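Local coordinates for protein transcriptional regulator (Rhodococcus sp., PDB 2O0Y) that probably binds DNA through a helix-turn-helix domain and regulates transcription as a member of the IclR family, at residues Thr113-Ile118 and Val127-Ser132; Gly207-Leu212 and Ala222-Gly227. All coordinates share one frame; numbering follows the deposited sequence.

Interaction 1: residues Thr113-Ile118 and Val127-Ser132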
loop_
_atom_site.group_PDB
_atom_site.type_symbol
_atom_site.label_atom_id
_atom_site.label_comp_id
_atom_site.label_asym_id
_atom_site.label_seq_id
_atom_site.Cartn_x
_atom_site.Cartn_y
_atom_site.Cartn_z
ATOM N N THR B 113 -8.570 -27.027 -8.182
ATOM C CA THR B 113 -7.666 -25.930 -7.872
ATOM C C THR B 113 -8.222 -25.175 -6.679
ATOM O O THR B 113 -9.425 -24.896 -6.649
ATOM C CB THR B 113 -7.519 -24.990 -9.064
ATOM O OG1 THR B 113 -6.794 -25.700 -10.101
ATOM C CG2 THR B 113 -6.699 -23.686 -8.642
ATOM N N VAL B 114 -7.350 -24.871 -5.704
ATOM C CA VAL B 114 -7.723 -24.162 -4.498
ATOM C C VAL B 114 -7.135 -22.770 -4.613
ATOM O O VAL B 114 -5.927 -22.637 -4.716
ATOM C CB VAL B 114 -7.157 -24.847 -3.267
ATOM C CG1 VAL B 114 -7.476 -24.028 -2.046
ATOM C CG2 VAL B 114 -7.772 -26.263 -3.137
ATOM N N ASN B 115 -7.987 -21.732 -4.564
ATOM C CA ASN B 115 -7.550 -20.314 -4.691
ATOM C C ASN B 115 -7.791 -19.601 -3.373
ATOM O O ASN B 115 -8.867 -19.761 -2.792
ATOM C CB ASN B 115 -8.424 -19.624 -5.751
ATOM C CG ASN B 115 -8.113 -20.121 -7.164
ATOM O OD1 ASN B 115 -6.950 -20.225 -7.542
ATOM N ND2 ASN B 115 -9.134 -20.485 -7.909
ATOM N N LEU B 116 -6.843 -18.787 -2.916
ATOM C CA LEU B 116 -7.090 -17.973 -1.731
ATOM C C LEU B 116 -7.263 -16.576 -2.273
ATOM O O LEU B 116 -6.314 -16.012 -2.834
ATOM C CB LEU B 116 -5.915 -17.989 -0.740
ATOM C CG LEU B 116 -6.171 -17.395 0.666
ATOM C CD1 LEU B 116 -5.183 -17.976 1.643
ATOM C CD2 LEU B 116 -5.883 -15.913 0.676
ATOM N N TYR B 117 -8.455 -16.008 -2.115
ATOM C CA TYR B 117 -8.719 -14.681 -2.678
ATOM C C TYR B 117 -8.835 -13.650 -1.604
ATOM O O TYR B 117 -9.320 -13.973 -0.530
ATOM C CB TYR B 117 -10.098 -14.704 -3.288
ATOM C CG TYR B 117 -10.287 -15.278 -4.641
ATOM C CD1 TYR B 117 -10.103 -14.472 -5.764
ATOM C CD2 TYR B 117 -10.737 -16.607 -4.821
ATOM C CE1 TYR B 117 -10.331 -14.980 -7.044
ATOM C CE2 TYR B 117 -10.991 -17.104 -6.095
ATOM C CZ TYR B 117 -10.801 -16.270 -7.194
ATOM O OH TYR B 117 -11.039 -16.687 -8.479
ATOM N N ILE B 118 -8.424 -12.403 -1.899
ATOM C CA ILE B 118 -8.804 -11.265 -1.084
ATOM C C ILE B 118 -9.514 -10.216 -1.941
ATOM O O ILE B 118 -9.531 -10.320 -3.175
ATOM C CB ILE B 118 -7.514 -10.640 -0.440
ATOM C CG1 ILE B 118 -6.518 -10.264 -1.544
ATOM C CG2 ILE B 118 -6.888 -11.627 0.552
ATOM C CD1 ILE B 118 -5.365 -9.302 -1.120
ATOM N N VAL B 127 -4.309 -14.548 -4.287
ATOM C CA VAL B 127 -3.000 -14.221 -3.728
ATOM C C VAL B 127 -2.203 -15.449 -3.310
ATOM O O VAL B 127 -1.018 -15.366 -2.974
ATOM C CB VAL B 127 -3.145 -13.240 -2.556
ATOM C CG1 VAL B 127 -3.656 -11.845 -3.092
ATOM C CG2 VAL B 127 -4.011 -13.842 -1.413
ATOM N N ALA B 128 -2.871 -16.598 -3.271
ATOM C CA ALA B 128 -2.171 -17.877 -3.238
ATOM C C ALA B 128 -3.036 -18.954 -3.861
ATOM O O ALA B 128 -4.259 -18.819 -3.864
ATOM C CB ALA B 128 -1.806 -18.281 -1.754
ATOM N N GLN B 129 -2.402 -20.006 -4.416
ATOM C CA GLN B 129 -3.136 -20.987 -5.235
ATOM C C GLN B 129 -2.485 -22.355 -5.178
ATOM O O GLN B 129 -1.255 -22.430 -5.210
ATOM C CB GLN B 129 -3.094 -20.495 -6.688
ATOM C CG GLN B 129 -3.891 -21.327 -7.706
ATOM C CD GLN B 129 -3.910 -20.662 -9.078
ATOM O OE1 GLN B 129 -2.892 -20.655 -9.773
ATOM N NE2 GLN B 129 -5.068 -20.050 -9.454
ATOM N N CYS B 130 -3.273 -23.420 -5.099
ATOM C CA CYS B 130 -2.737 -24.767 -5.245
ATOM C C CYS B 130 -3.518 -25.443 -6.359
ATOM O O CYS B 130 -4.707 -25.752 -6.192
ATOM C CB CYS B 130 -2.913 -25.562 -3.953
ATOM S SG CYS B 130 -1.780 -24.926 -2.654
ATOM N N GLU B 131 -2.877 -25.640 -7.504
ATOM C CA GLU B 131 -3.583 -26.219 -8.639
ATOM C C GLU B 131 -3.701 -27.715 -8.467
ATOM O O GLU B 131 -2.800 -28.365 -7.924
ATOM C CB GLU B 131 -2.826 -25.945 -9.903
ATOM C CG GLU B 131 -2.970 -24.484 -10.426
ATOM C CD GLU B 131 -2.176 -24.344 -11.708
ATOM O OE1 GLU B 131 -2.537 -25.002 -12.695
ATOM O OE2 GLU B 131 -1.160 -23.642 -11.720
ATOM N N SER B 132 -4.791 -28.285 -8.951
ATOM C CA SER B 132 -4.904 -29.734 -8.987
ATOM C C SER B 132 -4.148 -30.283 -10.224
ATOM O O SER B 132 -3.612 -29.527 -11.028
ATOM C CB SER B 132 -6.369 -30.168 -8.993
ATOM O OG SER B 132 -6.970 -30.126 -10.282
#

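Interaction 2: residues Gly207-Leu212 and Ala222-Gly227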
loop_
_atom_site.group_PDB
_atom_site.type_symbol
_atom_site.label_atom_id
_atom_site.label_comp_id
_atom_site.label_asym_id
_atom_site.label_seq_id
_atom_site.Cartn_x
_atom_site.Cartn_y
_atom_site.Cartn_z
ATOM N N GLY B 207 -17.970 -22.888 -8.535
ATOM C CA GLY B 207 -17.064 -22.464 -7.474
ATOM C C GLY B 207 -17.708 -22.726 -6.138
ATOM O O GLY B 207 -18.934 -22.597 -5.991
ATOM N N LEU B 208 -16.911 -23.153 -5.167
ATOM C CA LEU B 208 -17.391 -23.227 -3.780
ATOM C C LEU B 208 -16.413 -22.356 -2.987
ATOM O O LEU B 208 -15.207 -22.567 -3.092
ATOM C CB LEU B 208 -17.276 -24.667 -3.290
ATOM C CG LEU B 208 -17.392 -24.997 -1.795
ATOM C CD1 LEU B 208 -18.801 -24.675 -1.231
ATOM C CD2 LEU B 208 -17.089 -26.471 -1.649
ATOM N N SER B 209 -16.913 -21.431 -2.168
ATOM C CA SER B 209 -16.052 -20.542 -1.372
ATOM C C SER B 209 -16.446 -20.523 0.099
ATOM O O SER B 209 -17.626 -20.484 0.427
ATOM C CB SER B 209 -16.124 -19.103 -1.896
ATOM O OG SER B 209 -15.009 -18.314 -1.428
ATOM N N PHE B 210 -15.464 -20.587 1.002
ATOM C CA PHE B 210 -15.722 -20.447 2.446
ATOM C C PHE B 210 -14.985 -19.184 2.918
ATOM O O PHE B 210 -13.903 -18.888 2.408
ATOM C CB PHE B 210 -15.169 -21.666 3.230
ATOM C CG PHE B 210 -16.154 -22.803 3.340
ATOM C CD1 PHE B 210 -16.377 -23.649 2.267
ATOM C CD2 PHE B 210 -16.882 -23.002 4.507
ATOM C CE1 PHE B 210 -17.314 -24.707 2.344
ATOM C CE2 PHE B 210 -17.807 -24.055 4.584
ATOM C CZ PHE B 210 -18.010 -24.892 3.508
ATOM N N PRO B 211 -15.529 -18.485 3.949
ATOM C CA PRO B 211 -14.809 -17.354 4.479
ATOM C C PRO B 211 -13.601 -17.808 5.293
ATOM O O PRO B 211 -13.667 -18.803 6.025
ATOM C CB PRO B 211 -15.832 -16.678 5.425
ATOM C CG PRO B 211 -16.824 -17.713 5.772
ATOM C CD PRO B 211 -16.810 -18.724 4.642
ATOM N N LEU B 212 -12.523 -17.039 5.187
ATOM C CA LEU B 212 -11.430 -17.129 6.156
ATOM C C LEU B 212 -11.493 -15.846 6.978
ATOM O O LEU B 212 -11.682 -14.774 6.407
ATOM C CB LEU B 212 -10.089 -17.187 5.405
ATOM C CG LEU B 212 -10.019 -18.421 4.486
ATOM C CD1 LEU B 212 -8.692 -18.290 3.675
ATOM C CD2 LEU B 212 -10.021 -19.678 5.352
ATOM N N ALA B 222 -11.219 -15.497 1.105
ATOM C CA ALA B 222 -12.217 -16.512 0.752
ATOM C C ALA B 222 -11.464 -17.729 0.231
ATOM O O ALA B 222 -10.722 -17.637 -0.755
ATOM C CB ALA B 222 -13.130 -15.962 -0.288
ATOM N N LEU B 223 -11.568 -18.851 0.928
ATOM C CA LEU B 223 -10.922 -20.060 0.483
ATOM C C LEU B 223 -11.833 -20.708 -0.573
ATOM O O LEU B 223 -12.972 -21.097 -0.266
ATOM C CB LEU B 223 -10.736 -21.013 1.652
ATOM C CG LEU B 223 -10.033 -22.344 1.335
ATOM C CD1 LEU B 223 -8.518 -22.075 1.039
ATOM C CD2 LEU B 223 -10.118 -23.303 2.498
ATOM N N THR B 224 -11.335 -20.875 -1.799
ATOM C CA THR B 224 -12.223 -21.172 -2.889
ATOM C C THR B 224 -11.784 -22.364 -3.775
ATOM O O THR B 224 -10.650 -22.396 -4.220
ATOM C CB THR B 224 -12.369 -19.915 -3.747
ATOM O OG1 THR B 224 -12.795 -18.830 -2.890
ATOM C CG2 THR B 224 -13.423 -20.098 -4.847
ATOM N N LEU B 225 -12.727 -23.268 -4.100
ATOM C CA LEU B 225 -12.520 -24.297 -5.153
ATOM C C LEU B 225 -13.164 -23.804 -6.431
ATOM O O LEU B 225 -14.260 -23.302 -6.383
ATOM C CB LEU B 225 -13.237 -25.591 -4.763
ATOM C CG LEU B 225 -12.908 -26.309 -3.465
ATOM C CD1 LEU B 225 -13.678 -27.614 -3.466
ATOM C CD2 LEU B 225 -11.399 -26.594 -3.358
ATOM N N GLY B 226 -12.492 -23.896 -7.577
ATOM C CA GLY B 226 -13.160 -23.612 -8.853
ATOM C C GLY B 226 -12.773 -24.696 -9.803
ATOM O O GLY B 226 -11.627 -25.179 -9.769
ATOM N N GLY B 227 -13.716 -25.097 -10.647
ATOM C CA GLY B 227 -13.431 -26.121 -11.623
ATOM C C GLY B 227 -14.603 -26.338 -12.530
ATOM O O GLY B 227 -15.552 -25.563 -12.518
#

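Interaction 1: residues Thr113-Ile118 and Val127-Ser132
Val114 and Cys130 form an antiparallel hydrogen-bonded pair, Asn115 and Gln129 the non-hydrogen-bonded pair beside it, and the two strands run 169° apart in direction with their axes 4.7 Å from each other. Beyond these pairs the ladder is disturbed. Leu116 N bonds to Ala128 O, but Leu116 O accepts from Val127 N at 2.9 Å, so that Val127 and Ala128 both face Leu116 in a classic beta bulge.

The polar centre of the contact is an amide pair. Gln129 sends CG anti to its backbone N (chi1 -176°) and continues extended, lying side by side with Asn115 and pointing the same way. Its NE2 donates to Asn115 OD1 over 2.7 Å, with the acceptor in the Gln129 amide plane while the two amide planes are turned 51° apart. NE2 also donates to Ile140 O, a second bond that fixes the amide's rotation. An alanine in place of Gln129 would probably leave Asn115 OD1 and Ile140 O without this donor and open a gap beside Thr113 CG2, which lies 3.8 Å from Gln129 CG.

Thr113 suits its place because its two branches divide the work: the methyl packs on Gln129, while OG1 bonds to Ser138 O and takes a weak bond from Ser132 N. At the bulge the contact is made by branched apolar side chains. Val127 CG2 presses against Leu116 CD2 at 3.5 Å, tighter than usual, and Val127 CG1 meets Ile118 CG1 and CD1, the Ile118 and Val127 side chains crossing at about a right angle. On the face of Val114, Leu116, Ala128 and Cys130, helix 97-110 receives Val114 and Cys130. This is a bulged beta hairpin at one side of the antiparallel sheet in the GAF-like IclR C-terminal domain.

Interaction 2: residues Gly207-Leu212 and Ala222-Gly227
Ser209 and Thr224 meet hydroxyl to hydroxyl, their OG and OG1 atoms 2.7 Å apart in a hydrogen bond whose direction is open. Ser209 holds OG anti to its own backbone N (chi1 -162°), whereas Thr224 keeps OG1 anti to its carbonyl carbon and beside its N (chi1 -55°); from these positions the two oxygens face each other across a non-hydrogen-bonded pair. Ala222 CB comes within 3.2 Å of Ser209 OG. Small residues suit this face, because helix 152-157 lies on it, with Ala152 and Ile156 against Ser209 and Ala153 against Thr224. The threonine's other branch, CG2, rests near Leu208 O.

The opposite face is apolar. Leu208 and Leu225 run side by side in the same direction, touching through CD2 and CD1 at 4.0 Å, although their first torsions differ: CG is anti to the backbone N in Leu208 and anti to the carbonyl carbon in Leu225. Leu212 swings toward the neighbouring strand and sets CG 3.9 Å from Leu223 CB, with both its methyls close to that same carbon. Phe210 behaves otherwise, its ring leading away from Leu223 to pack on Thr244, Arg245 and Ala248 of helix 237-254 and to meet the ring of Tyr194, the planes at about 25°.

Beneath these side chains the backbones pair regularly, Leu208 with Leu225 and Phe210 with Leu223, each pair exchanging two N-H to O bonds. Gly207 brings its CA to 3.1 Å from Leu225 O, a short CA-H...O contact.

The chemistry is thus divided by face: one face is leucine and phenylalanine, of which Phe210 and Leu225 pack on helix 237-254, while on the other face the two buried hydroxyls share one hydrogen bond, so each has a polar partner beneath helix 152-157.

How the interactions relate
Interaction 1 and interaction 2 are two beta hairpins of one six-stranded antiparallel sheet, their centres about 9 Å apart. They come in series along the chain, the hairpin of strands 113-120 and 123-130 closing well before that of strands 205-213 and 219-228 begins. In the sheet, however, strands 113-120 and 219-228 are neighbours: Asn115 N reaches Thr224 O and Ala222 N reaches Tyr117 O in probable hydrogen bonds, and Val114 packs on Leu225. Segments distant in sequence therefore form a continuous sheet within the IclR C-terminal domain, flanked by helices 97-110 and 237-254 on one face and by helix 152-157 on the other.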